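PDB 6OK1: lipid-transfer protein from Thermomonospora curvata, which is of unknown function but is named as a lipid-transfer protein and has the alpha/beta fold of the thiolase family. Local coordinates for residues 288-293 against 330-336; 244-249 against 381-385; 265-271 against 303-308; 75-79 against 92-96. One frame throughout, in Å; residues are numbered along the deposited sequence. Where two conformers were deposited one is given.

Contact 1: 288-293 against 330-336; sequences IGAAIL and RLPCNTH
Ala-291 lies beside Cys-333 in a single beta bridge, the two chains running the same way, and this lays the irregular segment 330-336 along strand 290-292, the outermost strand at one end of the mixed sheet of this thiolase-like fold. The backbone supplies the first group of bonds. Ala-291 N donates to Pro-332 O at 2.9 Å, and Ala-291 O accepts from Asn-334 N at 3.0 Å, whereas Ala-290 and Ile-292 direct their backbone bonds to strand 371-375.

A second group joins side chain to backbone. The amide of Asn-334 grips Leu-293 twice: OD1 accepts from Leu-293 N at 2.9 Å in a bond bent to 144° at the hydrogen, and ND2 donates to Leu-293 O at 3.1 Å, with that oxygen almost in the amide plane. A further bond from ND2 to Asp-177 helps fix the rotation of the group.

Apolar contacts fill in along the strand. Leu-331 spreads its two methyls, CD2 resting on Ala-291 CB at 3.8 Å and CD1 lying alongside Ile-288 CG2 at 4.0 Å. Toward the far end, Ile-292 CG2 comes obliquely to His-336 CE1 at 3.8 Å, and the sulfur of Cys-333 packs against Leu-293.

The last bond holds the first residue of segment 330-336. Arg-330 leaves its backbone away from the strand, but a bend at chi2 (-100°) swings the guanidinium back, and NH1 meets Ile-288 O at 2.9 Å, nearly in line with the C=O bond (177°), the oxygen sitting at the guanidinium edge.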
# COMPACT_ATOMS: atom_id res chain seq x y z
N ILE A 288 -31.85 -5.74 2.59
CA ILE A 288 -30.75 -6.11 3.46
C ILE A 288 -31.31 -6.69 4.75
O ILE A 288 -32.08 -6.03 5.45
CB ILE A 288 -29.86 -4.90 3.77
CG1 ILE A 288 -29.37 -4.26 2.45
CG2 ILE A 288 -28.72 -5.28 4.69
CD1 ILE A 288 -28.52 -5.18 1.56
N GLY A 289 -30.89 -7.91 5.09
CA GLY A 289 -31.44 -8.64 6.21
C GLY A 289 -30.57 -8.62 7.45
O GLY A 289 -30.99 -9.06 8.52
N ALA A 290 -29.36 -8.09 7.33
CA ALA A 290 -28.49 -7.92 8.48
C ALA A 290 -27.40 -6.93 8.10
O ALA A 290 -27.09 -6.77 6.92
CB ALA A 290 -27.87 -9.25 8.92
N ALA A 291 -26.80 -6.28 9.11
CA ALA A 291 -25.70 -5.35 8.84
C ALA A 291 -24.54 -5.56 9.81
O ALA A 291 -24.74 -5.70 11.02
CB ALA A 291 -26.16 -3.89 8.94
N ILE A 292 -23.33 -5.52 9.27
CA ILE A 292 -22.11 -5.52 10.07
C ILE A 292 -21.54 -4.12 9.91
O ILE A 292 -20.99 -3.80 8.85
CB ILE A 292 -21.13 -6.61 9.61
CG1 ILE A 292 -21.76 -8.02 9.65
CG2 ILE A 292 -19.82 -6.52 10.44
CD1 ILE A 292 -22.24 -8.48 11.00
N LEU A 293 -21.74 -3.26 10.92
CA LEU A 293 -21.44 -1.83 10.83
C LEU A 293 -20.21 -1.55 11.69
O LEU A 293 -20.23 -1.76 12.91
CB LEU A 293 -22.64 -0.99 11.27
CG LEU A 293 -23.88 -1.17 10.38
CD1 LEU A 293 -25.00 -0.25 10.89
CD2 LEU A 293 -23.56 -0.92 8.90
N ARG A 330 -35.58 -5.38 12.62
CA ARG A 330 -35.55 -5.27 11.17
C ARG A 330 -34.14 -5.43 10.62
O ARG A 330 -33.97 -5.96 9.51
CB ARG A 330 -36.16 -3.92 10.76
CG ARG A 330 -36.08 -3.59 9.27
CD ARG A 330 -34.93 -2.64 9.01
NE ARG A 330 -34.70 -2.40 7.59
CZ ARG A 330 -34.15 -3.28 6.76
NH1 ARG A 330 -33.80 -4.49 7.19
NH2 ARG A 330 -33.95 -2.96 5.48
N LEU A 331 -33.12 -5.01 11.37
CA LEU A 331 -31.75 -4.99 10.86
C LEU A 331 -30.80 -5.52 11.93
O LEU A 331 -30.04 -4.76 12.54
CB LEU A 331 -31.33 -3.58 10.43
CG LEU A 331 -30.02 -3.54 9.62
CD1 LEU A 331 -30.20 -4.17 8.25
CD2 LEU A 331 -29.45 -2.11 9.47
N PRO A 332 -30.83 -6.83 12.17
CA PRO A 332 -29.88 -7.45 13.10
C PRO A 332 -28.47 -7.00 12.77
O PRO A 332 -28.04 -7.06 11.61
CB PRO A 332 -30.07 -8.95 12.84
CG PRO A 332 -31.45 -9.08 12.33
CD PRO A 332 -31.73 -7.82 11.55
N CYS A 333 -27.75 -6.55 13.79
CA CYS A 333 -26.50 -5.84 13.57
C CYS A 333 -25.40 -6.42 14.44
O CYS A 333 -25.60 -6.68 15.63
CB CYS A 333 -26.70 -4.37 13.88
SG CYS A 333 -25.23 -3.33 13.57
N ASN A 334 -24.22 -6.58 13.85
CA ASN A 334 -23.02 -6.94 14.58
C ASN A 334 -23.28 -8.16 15.47
O ASN A 334 -22.98 -8.17 16.67
CB ASN A 334 -22.51 -5.75 15.38
CG ASN A 334 -21.95 -4.65 14.49
OD1 ASN A 334 -21.75 -4.87 13.29
ND2 ASN A 334 -21.65 -3.48 15.06
N THR A 335 -23.81 -9.21 14.83
CA THR A 335 -24.17 -10.45 15.50
C THR A 335 -22.98 -11.18 16.11
O THR A 335 -23.17 -12.07 16.95
CB THR A 335 -24.91 -11.34 14.51
OG1 THR A 335 -24.28 -11.28 13.22
CG2 THR A 335 -26.34 -10.84 14.36
N HIS A 336 -21.75 -10.84 15.72
CA HIS A 336 -20.55 -11.36 16.37
C HIS A 336 -20.13 -10.54 17.59
O HIS A 336 -19.28 -10.98 18.36
CB HIS A 336 -19.38 -11.40 15.38
CG HIS A 336 -19.02 -10.07 14.79
ND1 HIS A 336 -19.97 -9.15 14.37
CD2 HIS A 336 -17.82 -9.52 14.52
CE1 HIS A 336 -19.35 -8.09 13.88
NE2 HIS A 336 -18.05 -8.28 13.96

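Contact 2: 244-249 against 381-385; sequences GAAQGS and PTSGL
Leu-385 sets its CG opposite its own carbonyl carbon (chi1 -57°), which carries CD2 back across to Ala-245 CB at 3.6 Å, near the carbonyl oxygen of Gly-244. Gln-247 uses the same kind of first torsion (chi1 -71°) and then runs extended, lifting its amide clear of the strand: NE2 donates to a water at 3.0 Å, and the water makes a weak bond to Thr-382 O. The other end of that amide is engaged outside the chain, OE1 accepting from Phe-76 N of the second subunit.

Beneath these side chains lies a regular antiparallel ladder, its two strand segments 164° apart in direction. Ala-246 and Gly-384 form one hydrogen-bonded pair, with Ala-246 N to Gly-384 O at 3.1 Å and Gly-384 N to Ala-246 O at 2.9 Å. Gly-248 and Thr-382 form the next; Thr-382 N reaches Gly-248 O at 2.9 Å, while the return bond from Gly-248 N meets Thr-382 O well above its carbonyl plane. In the non-hydrogen-bonded pair between them, Gln-247 and Ser-383 bring their CA atoms to 4.1 Å. Past the ladder, Ser-249 OG touches the ring of Pro-381.

The contact lies well inside the mixed sheet, between strand 371-375 and strand 8-15. The face bearing Ala-245, Gln-247, Ser-383 and Leu-385 is covered by helix 86-98, just before which Gly-84 O accepts from Ser-383 OG; helix 268-281 packs on the other face, against Ala-246 and Thr-382.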
# COMPACT_ATOMS: atom_id res chain seq x y z
N GLY A 244 -22.17 -6.79 -4.02
CA GLY A 244 -21.68 -5.44 -4.07
C GLY A 244 -20.33 -5.36 -3.40
O GLY A 244 -20.08 -6.02 -2.38
N ALA A 245 -19.46 -4.56 -3.98
CA ALA A 245 -18.13 -4.30 -3.40
C ALA A 245 -17.70 -2.94 -3.89
O ALA A 245 -17.62 -2.73 -5.10
CB ALA A 245 -17.13 -5.37 -3.83
N ALA A 246 -17.43 -2.02 -2.97
CA ALA A 246 -17.25 -0.63 -3.34
C ALA A 246 -16.27 0.05 -2.40
O ALA A 246 -16.20 -0.30 -1.20
CB ALA A 246 -18.59 0.13 -3.30
N GLN A 247 -15.57 1.04 -2.94
CA GLN A 247 -14.74 1.99 -2.19
C GLN A 247 -15.36 3.37 -2.28
O GLN A 247 -16.09 3.68 -3.21
CB GLN A 247 -13.33 2.09 -2.77
CG GLN A 247 -12.47 0.88 -2.54
CD GLN A 247 -11.05 1.11 -3.03
OE1 GLN A 247 -10.78 1.20 -4.23
NE2 GLN A 247 -10.13 1.24 -2.09
N GLY A 248 -15.01 4.21 -1.32
CA GLY A 248 -15.50 5.57 -1.34
C GLY A 248 -14.62 6.52 -0.57
O GLY A 248 -14.27 6.27 0.59
N SER A 249 -14.28 7.63 -1.21
CA SER A 249 -13.58 8.74 -0.58
C SER A 249 -14.31 10.00 -1.00
O SER A 249 -14.63 10.15 -2.18
CB SER A 249 -12.12 8.75 -1.00
OG SER A 249 -11.39 9.79 -0.36
N PRO A 381 -11.18 7.23 4.07
CA PRO A 381 -11.57 6.52 2.85
C PRO A 381 -11.92 5.09 3.20
O PRO A 381 -11.17 4.40 3.91
CB PRO A 381 -10.31 6.59 1.99
CG PRO A 381 -9.62 7.80 2.45
CD PRO A 381 -9.89 7.90 3.94
N THR A 382 -13.05 4.63 2.68
CA THR A 382 -13.67 3.44 3.23
C THR A 382 -14.17 2.55 2.10
O THR A 382 -13.84 2.72 0.92
CB THR A 382 -14.75 3.87 4.25
OG1 THR A 382 -15.19 2.73 4.99
CG2 THR A 382 -15.94 4.58 3.62
N SER A 383 -14.94 1.55 2.50
CA SER A 383 -15.40 0.50 1.59
C SER A 383 -16.57 -0.25 2.21
O SER A 383 -16.88 -0.09 3.39
CB SER A 383 -14.24 -0.46 1.23
OG SER A 383 -13.58 -0.96 2.39
N GLY A 384 -17.22 -1.07 1.39
CA GLY A 384 -18.35 -1.86 1.84
C GLY A 384 -18.55 -3.06 0.94
O GLY A 384 -18.01 -3.11 -0.17
N LEU A 385 -19.35 -3.99 1.43
CA LEU A 385 -19.76 -5.16 0.65
C LEU A 385 -21.24 -5.39 0.84
O LEU A 385 -21.78 -5.11 1.91
CB LEU A 385 -19.06 -6.44 1.09
CG LEU A 385 -17.54 -6.42 1.04
CD1 LEU A 385 -17.01 -7.56 1.84
CD2 LEU A 385 -17.02 -6.44 -0.39
O HOH W 1 -11.28 1.32 0.72

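Contact 3: 265-271 against 303-308; sequences TGIPEMG and PQLEEL
Glu-307, near the C-terminal end of helix 301-307, reaches across to the first turn of helix 268-281 and meets it with every atom of its side chain. CB rests 3.8 Å from Gly-271 N. CG lies 3.4 Å from Ile-267 O, and a bend at chi2 (-68°) folds the carboxylate back over that residue, putting CD 3.2 Å from Ile-267 O. At the tip the two oxygens part: OE1 sits 3.3 Å from Gly-271 CA, an approach eased by the lack of a side chain there, and OE2 accepts from Ile-267 N at 2.9 Å, the donor standing above the carboxylate plane. OE2 also forms a salt bridge with Arg-313, which probably balances the charge and holds the group against the neighbouring Ile-267 O.

Ile-267 is the N-cap of helix 268-281, its carbonyl taking the hydrogen of Gly-271 N, so the glutamate binds the backbone just where the helix begins; the helix dipole would be expected to favour a negative charge there. One turn on, at Gly-271, a water joins the two backbones, donating to Gly-271 O at 3.0 Å and to Glu-307 O at 2.8 Å.

Away from the carboxylate the seam is apolar. Ile-267 slants across Pro-303 and Gln-304, its CD1 resting on Gln-304 CG, and Met-270 packs by CG against Leu-308 CD2.

Met-270 and Leu-308 both continue onto Thr-375 of strand 371-375, and Met-270 also touches Thr-382 of the adjoining strand 382-388. The helix pair thus covers this part of the sheet, while helix 148-163 flanks Thr-265 and Pro-303.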
# COMPACT_ATOMS: atom_id res chain seq x y z
N THR A 265 -21.49 16.02 9.93
CA THR A 265 -22.20 15.09 10.80
C THR A 265 -22.61 13.81 10.11
O THR A 265 -22.99 12.85 10.79
CB THR A 265 -23.45 15.74 11.36
OG1 THR A 265 -24.20 16.28 10.29
CG2 THR A 265 -23.06 16.85 12.34
N GLY A 266 -22.54 13.75 8.79
CA GLY A 266 -22.73 12.52 8.06
C GLY A 266 -21.39 11.86 7.78
O GLY A 266 -20.37 12.17 8.41
N ILE A 267 -21.41 10.93 6.84
CA ILE A 267 -20.18 10.30 6.36
C ILE A 267 -20.35 10.18 4.85
O ILE A 267 -20.72 9.12 4.35
CB ILE A 267 -19.92 8.91 6.96
CG1 ILE A 267 -20.05 8.91 8.49
CG2 ILE A 267 -18.51 8.45 6.57
CD1 ILE A 267 -20.08 7.51 9.05
N PRO A 268 -20.10 11.25 4.10
CA PRO A 268 -20.41 11.24 2.66
C PRO A 268 -19.73 10.11 1.92
O PRO A 268 -20.28 9.56 0.96
CB PRO A 268 -19.90 12.60 2.19
CG PRO A 268 -19.81 13.44 3.40
CD PRO A 268 -19.63 12.57 4.57
N GLU A 269 -18.52 9.76 2.35
CA GLU A 269 -17.81 8.69 1.67
C GLU A 269 -18.48 7.34 1.89
O GLU A 269 -18.41 6.46 1.02
CB GLU A 269 -16.33 8.69 2.12
CG GLU A 269 -16.07 8.50 3.62
CD GLU A 269 -16.05 9.77 4.46
OE1 GLU A 269 -16.68 10.79 4.07
OE2 GLU A 269 -15.38 9.77 5.54
N MET A 270 -19.19 7.15 3.02
CA MET A 270 -19.96 5.93 3.19
C MET A 270 -21.25 5.99 2.39
O MET A 270 -21.71 4.95 1.90
CB MET A 270 -20.28 5.69 4.68
CG MET A 270 -20.81 4.28 4.98
SD MET A 270 -19.55 3.02 4.64
CE MET A 270 -18.44 3.23 6.05
N GLY A 271 -21.84 7.17 2.22
CA GLY A 271 -22.96 7.29 1.30
C GLY A 271 -22.58 6.88 -0.11
O GLY A 271 -23.36 6.22 -0.81
N PRO A 303 -24.62 7.78 11.94
CA PRO A 303 -24.64 8.30 10.56
C PRO A 303 -24.46 7.21 9.51
O PRO A 303 -24.94 7.39 8.38
CB PRO A 303 -23.50 9.32 10.54
CG PRO A 303 -22.62 8.96 11.75
CD PRO A 303 -23.60 8.44 12.77
N GLN A 304 -23.82 6.09 9.83
CA GLN A 304 -23.75 5.00 8.86
C GLN A 304 -25.14 4.53 8.49
O GLN A 304 -25.44 4.32 7.31
CB GLN A 304 -22.95 3.83 9.42
CG GLN A 304 -21.46 4.02 9.38
CD GLN A 304 -20.78 2.76 9.81
OE1 GLN A 304 -20.71 1.78 9.06
NE2 GLN A 304 -20.35 2.74 11.05
N LEU A 305 -26.01 4.35 9.48
CA LEU A 305 -27.38 3.90 9.18
C LEU A 305 -28.08 4.88 8.25
O LEU A 305 -28.84 4.49 7.35
CB LEU A 305 -28.16 3.72 10.48
CG LEU A 305 -27.71 2.53 11.35
CD1 LEU A 305 -28.19 2.71 12.79
CD2 LEU A 305 -28.23 1.20 10.75
N GLU A 306 -27.84 6.16 8.46
CA GLU A 306 -28.46 7.19 7.65
C GLU A 306 -27.87 7.24 6.25
O GLU A 306 -28.62 7.34 5.26
CB GLU A 306 -28.34 8.52 8.38
CG GLU A 306 -29.00 8.45 9.74
CD GLU A 306 -28.70 9.64 10.63
OE1 GLU A 306 -28.14 10.62 10.12
OE2 GLU A 306 -29.08 9.61 11.82
N GLU A 307 -26.55 7.16 6.14
CA GLU A 307 -25.91 7.17 4.83
C GLU A 307 -26.35 6.00 3.98
O GLU A 307 -26.42 6.13 2.74
CB GLU A 307 -24.39 7.13 4.99
CG GLU A 307 -23.78 8.43 5.55
CD GLU A 307 -23.88 9.61 4.60
OE1 GLU A 307 -24.22 9.43 3.40
OE2 GLU A 307 -23.64 10.75 5.06
N LEU A 308 -26.60 4.85 4.59
CA LEU A 308 -26.95 3.63 3.87
C LEU A 308 -28.45 3.49 3.65
O LEU A 308 -28.89 2.48 3.08
CB LEU A 308 -26.40 2.41 4.62
CG LEU A 308 -24.86 2.40 4.77
CD1 LEU A 308 -24.44 1.33 5.76
CD2 LEU A 308 -24.18 2.21 3.44
O HOH W 2 -25.92 5.05 0.23

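Contact 4: 75-79 against 92-96; sequences FFSRV and QAAMA
Phe-75 and Ala-96 make the apolar half of this contact: the alanine CB sits over the centre of the ring, 3.5 Å from its centroid and only 8° off the normal, a CH-pi contact. The polar half is a hydrogen bond from Ser-77 OG to Gln-92 OE1 at 2.7 Å, in which the hydroxyl comes in well above the amide plane. Between them, Phe-75 CZ approaches the same OE1 to 3.3 Å, with ring and amide planes almost parallel although the two side chains cross at about a right angle. Val-79 CG2 closes the far end on Gln-92 CG at 3.9 Å.

Gln-92 reaches Ser-77 because its chain bends at chi2 (-78°), turning the amide along the strand. Further out, Gln-92 NE2 donates to OE1 of Gln-92 of the second subunit, and Val-52 of the adjacent parallel strand 50-54 backs Phe-75, Ser-77 and Gln-92. The helix belongs to a beta-alpha-beta crossover that leads from strand 75-79 to strand 104-112, passing strand 50-54.

The bond from Ser-77 helps to hold the oxygen end of an amide that is buried and shared with its counterpart across the subunit interface. Packing of the strand on the helix and association of the two subunits are therefore probably linked through Gln-92, whose buried polar ends find partners both within the chain and beyond it.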
# COMPACT_ATOMS: atom_id res chain seq x y z
N PHE A 75 -1.23 -11.88 -8.62
CA PHE A 75 -1.97 -10.72 -8.14
C PHE A 75 -1.55 -10.42 -6.71
O PHE A 75 -1.54 -11.33 -5.86
CB PHE A 75 -3.49 -10.98 -8.22
CG PHE A 75 -4.33 -9.79 -7.85
CD1 PHE A 75 -4.35 -8.66 -8.66
CD2 PHE A 75 -5.14 -9.82 -6.74
CE1 PHE A 75 -5.13 -7.58 -8.34
CE2 PHE A 75 -5.92 -8.71 -6.42
CZ PHE A 75 -5.92 -7.62 -7.22
N PHE A 76 -1.15 -9.17 -6.45
CA PHE A 76 -0.81 -8.76 -5.09
C PHE A 76 -0.95 -7.25 -4.99
O PHE A 76 -0.28 -6.51 -5.72
CB PHE A 76 0.61 -9.24 -4.69
CG PHE A 76 1.63 -9.15 -5.79
CD1 PHE A 76 1.74 -10.16 -6.75
CD2 PHE A 76 2.49 -8.08 -5.85
CE1 PHE A 76 2.68 -10.07 -7.77
CE2 PHE A 76 3.45 -7.97 -6.86
CZ PHE A 76 3.54 -8.98 -7.83
N SER A 77 -1.80 -6.80 -4.07
CA SER A 77 -2.17 -5.39 -4.00
C SER A 77 -2.46 -5.04 -2.55
O SER A 77 -2.67 -5.91 -1.70
CB SER A 77 -3.41 -5.09 -4.85
OG SER A 77 -4.55 -5.75 -4.29
N ARG A 78 -2.50 -3.74 -2.31
CA ARG A 78 -2.80 -3.19 -0.99
C ARG A 78 -3.87 -2.12 -1.12
O ARG A 78 -3.99 -1.46 -2.15
CB ARG A 78 -1.60 -2.55 -0.32
CG ARG A 78 -0.37 -3.42 -0.27
CD ARG A 78 -0.54 -4.63 0.59
NE ARG A 78 0.75 -5.30 0.71
CZ ARG A 78 1.60 -5.21 1.74
NH1 ARG A 78 1.31 -4.49 2.83
NH2 ARG A 78 2.74 -5.91 1.70
N VAL A 79 -4.62 -1.93 -0.03
CA VAL A 79 -5.52 -0.80 0.10
C VAL A 79 -5.15 -0.08 1.39
O VAL A 79 -4.82 -0.73 2.39
CB VAL A 79 -6.99 -1.26 0.09
CG1 VAL A 79 -7.91 -0.05 0.28
CG2 VAL A 79 -7.32 -1.98 -1.24
N GLN A 92 -10.87 -5.83 -4.28
CA GLN A 92 -9.68 -6.17 -5.06
C GLN A 92 -9.73 -7.60 -5.55
O GLN A 92 -9.54 -7.87 -6.74
CB GLN A 92 -8.43 -5.92 -4.22
CG GLN A 92 -8.03 -4.47 -4.09
CD GLN A 92 -7.33 -3.98 -5.34
OE1 GLN A 92 -6.47 -4.68 -5.89
NE2 GLN A 92 -7.73 -2.84 -5.84
N ALA A 93 -9.99 -8.53 -4.64
CA ALA A 93 -10.01 -9.94 -5.00
C ALA A 93 -11.11 -10.24 -6.00
O ALA A 93 -10.90 -10.97 -6.97
CB ALA A 93 -10.18 -10.77 -3.73
N ALA A 94 -12.30 -9.68 -5.77
CA ALA A 94 -13.41 -9.89 -6.70
C ALA A 94 -13.10 -9.35 -8.09
O ALA A 94 -13.47 -9.96 -9.09
CB ALA A 94 -14.68 -9.22 -6.15
N MET A 95 -12.46 -8.19 -8.15
CA MET A 95 -12.05 -7.60 -9.43
C MET A 95 -11.04 -8.49 -10.15
O MET A 95 -11.12 -8.67 -11.37
CB MET A 95 -11.46 -6.22 -9.14
CG MET A 95 -11.08 -5.37 -10.31
SD MET A 95 -10.23 -3.85 -9.81
CE MET A 95 -10.83 -3.62 -8.13
N ALA A 96 -10.07 -9.03 -9.41
CA ALA A 96 -9.07 -9.89 -10.04
C ALA A 96 -9.71 -11.17 -10.56
O ALA A 96 -9.30 -11.69 -11.61
CB ALA A 96 -7.96 -10.22 -9.04

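The touching residues of contacts 2 and 4 are all buried, whereas contact 1 includes the partly exposed Gly-289 and Arg-330, and contact 3 Gly-266, Glu-307 and the exposed Pro-268. Contacts 1 and 2 are backbone-bonded: contact 2 is a regular ladder inside the sheet, contact 1 a single bridge at its edge, helped by side-chain bonds. Contacts 3 and 4 rely on side chains, contact 3 joining two helices through a carboxylate, contact 4 laying a helix on the strand outermost within this chain at the other end. Contact 3 connects its neighbours, Leu-305 meeting Leu-293 of contact 1, and Met-270 Thr-382 of contact 2. Contacts 2 and 4 meet through Gln-247 and Val-79, and both reach the second subunit.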